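Local coordinates for protein A-adding tRNA nucleotidyltransferase (Aquifex aeolicus, PDB 4WBY) that adds the terminal adenosine to tRNAs ending in CC, using ATP and magnesium, to complete the CCA end, at residues R166-L171 with I207-L212. Numbering follows the deposited sequence.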
loop_
_atom_site.group_PDB
_atom_site.type_symbol
_atom_site.label_atom_id
_atom_site.label_comp_id
_atom_site.label_asym_id
_atom_site.label_seq_id
_atom_site.Cartn_x
_atom_site.Cartn_y
_atom_site.Cartn_z
ATOM N N ARG A 166 10.986 7.329 -7.722
ATOM C CA ARG A 166 10.458 8.409 -6.888
ATOM C C ARG A 166 9.310 9.163 -7.546
ATOM O O ARG A 166 8.542 9.819 -6.856
ATOM C CB ARG A 166 11.565 9.394 -6.515
ATOM C CG ARG A 166 12.593 8.804 -5.576
ATOM C CD ARG A 166 13.722 9.784 -5.355
ATOM N NE ARG A 166 14.730 9.242 -4.462
ATOM C CZ ARG A 166 16.023 9.565 -4.519
ATOM N NH1 ARG A 166 16.474 10.422 -5.438
ATOM N NH2 ARG A 166 16.867 9.013 -3.672
ATOM N N ILE A 167 9.211 9.093 -8.873
ATOM C CA ILE A 167 8.060 9.662 -9.574
ATOM C C ILE A 167 6.767 9.046 -9.034
ATOM O O ILE A 167 5.816 9.753 -8.685
ATOM C CB ILE A 167 8.152 9.423 -11.097
ATOM C CG1 ILE A 167 9.346 10.184 -11.693
ATOM C CG2 ILE A 167 6.838 9.784 -11.808
ATOM C CD1 ILE A 167 9.716 9.724 -13.099
ATOM N N LEU A 168 6.731 7.719 -8.978
ATOM C CA LEU A 168 5.559 7.031 -8.446
ATOM C C LEU A 168 5.402 7.283 -6.946
ATOM O O LEU A 168 4.282 7.482 -6.465
ATOM C CB LEU A 168 5.630 5.522 -8.732
ATOM C CG LEU A 168 5.611 5.077 -10.196
ATOM C CD1 LEU A 168 5.580 3.557 -10.267
ATOM C CD2 LEU A 168 4.446 5.678 -10.971
ATOM N N ARG A 169 6.514 7.268 -6.208
ATOM C CA ARG A 169 6.449 7.468 -4.757
ATOM C C ARG A 169 5.873 8.843 -4.422
ATOM O O ARG A 169 5.093 8.976 -3.477
ATOM C CB ARG A 169 7.831 7.327 -4.116
ATOM C CG ARG A 169 8.418 5.933 -4.195
ATOM C CD ARG A 169 9.784 5.863 -3.515
ATOM N NE ARG A 169 9.758 6.314 -2.131
ATOM C CZ ARG A 169 9.569 5.519 -1.081
ATOM N NH1 ARG A 169 9.369 4.216 -1.251
ATOM N NH2 ARG A 169 9.571 6.032 0.144
ATOM N N ALA A 170 6.251 9.859 -5.198
ATOM C CA ALA A 170 5.736 11.212 -4.966
ATOM C C ALA A 170 4.222 11.223 -5.010
ATOM O O ALA A 170 3.560 11.881 -4.199
ATOM C CB ALA A 170 6.295 12.190 -5.992
ATOM N N LEU A 171 3.672 10.487 -5.969
ATOM C CA LEU A 171 2.234 10.473 -6.170
ATOM C C LEU A 171 1.544 9.642 -5.089
ATOM O O LEU A 171 0.430 9.965 -4.675
ATOM C CB LEU A 171 1.912 9.951 -7.575
ATOM C CG LEU A 171 2.603 10.739 -8.699
ATOM C CD1 LEU A 171 2.158 10.254 -10.075
ATOM C CD2 LEU A 171 2.374 12.247 -8.530
ATOM N N ILE A 207 7.414 -1.992 -10.123
ATOM C CA ILE A 207 6.343 -2.917 -9.770
ATOM C C ILE A 207 6.142 -2.932 -8.251
ATOM O O ILE A 207 5.003 -2.893 -7.767
ATOM C CB ILE A 207 6.635 -4.348 -10.292
ATOM C CG1 ILE A 207 6.199 -4.515 -11.761
ATOM C CG2 ILE A 207 5.887 -5.402 -9.473
ATOM C CD1 ILE A 207 6.618 -3.434 -12.707
ATOM N N ASN A 208 7.241 -2.949 -7.500
ATOM C CA ASN A 208 7.143 -2.945 -6.044
ATOM C C ASN A 208 6.436 -1.699 -5.538
ATOM O O ASN A 208 5.677 -1.752 -4.575
ATOM C CB ASN A 208 8.527 -3.053 -5.395
ATOM C CG ASN A 208 9.126 -4.434 -5.524
ATOM O OD1 ASN A 208 8.417 -5.412 -5.769
ATOM N ND2 ASN A 208 10.441 -4.524 -5.346
ATOM N N GLU A 209 6.672 -0.571 -6.198
ATOM C CA GLU A 209 6.053 0.672 -5.760
ATOM C C GLU A 209 4.553 0.672 -6.084
ATOM O O GLU A 209 3.744 1.161 -5.289
ATOM C CB GLU A 209 6.776 1.872 -6.385
ATOM C CG GLU A 209 6.110 3.217 -6.163
ATOM C CD GLU A 209 5.838 3.553 -4.704
ATOM O OE1 GLU A 209 6.578 3.106 -3.798
ATOM O OE2 GLU A 209 4.867 4.286 -4.462
ATOM N N ILE A 210 4.161 0.088 -7.220
ATOM C CA ILE A 210 2.732 -0.003 -7.526
ATOM C C ILE A 210 2.040 -0.912 -6.505
ATOM O O ILE A 210 0.909 -0.643 -6.081
ATOM C CB ILE A 210 2.481 -0.509 -8.955
ATOM C CG1 ILE A 210 3.070 0.486 -9.960
ATOM C CG2 ILE A 210 0.988 -0.685 -9.211
ATOM C CD1 ILE A 210 2.977 0.032 -11.419
ATOM N N LYS A 211 2.731 -1.973 -6.088
ATOM C CA LYS A 211 2.191 -2.871 -5.071
ATOM C C LYS A 211 1.981 -2.127 -3.754
ATOM O O LYS A 211 1.012 -2.380 -3.051
ATOM C CB LYS A 211 3.111 -4.088 -4.878
ATOM C CG LYS A 211 3.133 -5.014 -6.105
ATOM C CD LYS A 211 4.296 -5.989 -6.090
ATOM C CE LYS A 211 4.168 -6.987 -4.961
ATOM N NZ LYS A 211 5.269 -7.988 -5.011
ATOM N N LEU A 212 2.875 -1.195 -3.423
ATOM C CA LEU A 212 2.682 -0.389 -2.219
ATOM C C LEU A 212 1.487 0.551 -2.373
ATOM O O LEU A 212 0.698 0.724 -1.438
ATOM C CB LEU A 212 3.948 0.411 -1.880
ATOM C CG LEU A 212 5.120 -0.449 -1.394
ATOM C CD1 LEU A 212 6.346 0.407 -1.106
ATOM C CD2 LEU A 212 4.745 -1.255 -0.159
HETATM O O HOH W 1 2.938 5.029 -6.196
HETATM O O HOH W 2 9.097 2.290 -3.453
#
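The guanidinium of Arg169 and the carboxylate of Glu209 meet with their planes 63° apart; Glu209 OE1 lies well out of the guanidinium plane, and no N-H points at it. What joins them is a long salt bridge, 3.9 Å from Arg169 NH1 to Glu209 OE1. The directed bonding passes instead through a water in the guanidinium plane, at its edge, which accepts from Arg169 NH1 at 2.9 Å and donates to Glu209 OE1. A second water donates to both Glu209 OE2 and the backbone Leu168 O, the latter at 2.8 Å, tying the carboxylate to the main chain of the facing helix. Glu209 gets there with CG anti to its backbone N (chi1 172°) and a bend at chi2, which carries the acid across the arginine stem at about a right angle; Glu209 OE1 lies 3.4 Å from Arg169 CG. Beneath this polar layer, the Leu168 and Glu209 side chains run alongside each other in opposite senses, Leu168 CB against Glu209 CG at 3.5 Å, and Leu168 CD1 rests 4.0 Å from Ile210 CG1. Outside the pair, Asp119 takes Arg169 NE and Arg172 pairs with Glu209 OE2, so the two acids probably offset the charges of Arg169 and Arg172, whose guanidinium groups come close together. An alanine in place of Glu209 would probably leave Arg172 without this mate, both waters without their carboxylate acceptor, and Arg169 NH1 without its water-mediated link to the facing helix. Segments 166-171 and 207-212, on helices 165-177 and 203-214, run almost parallel, 8° apart, with axes 9.6 Å apart at closest approach; the contact is consistent with a second-shell arrangement, Glu209 contacting Arg169 and Arg172 of the ATP-binding site in this tRNA nucleotidyltransferase.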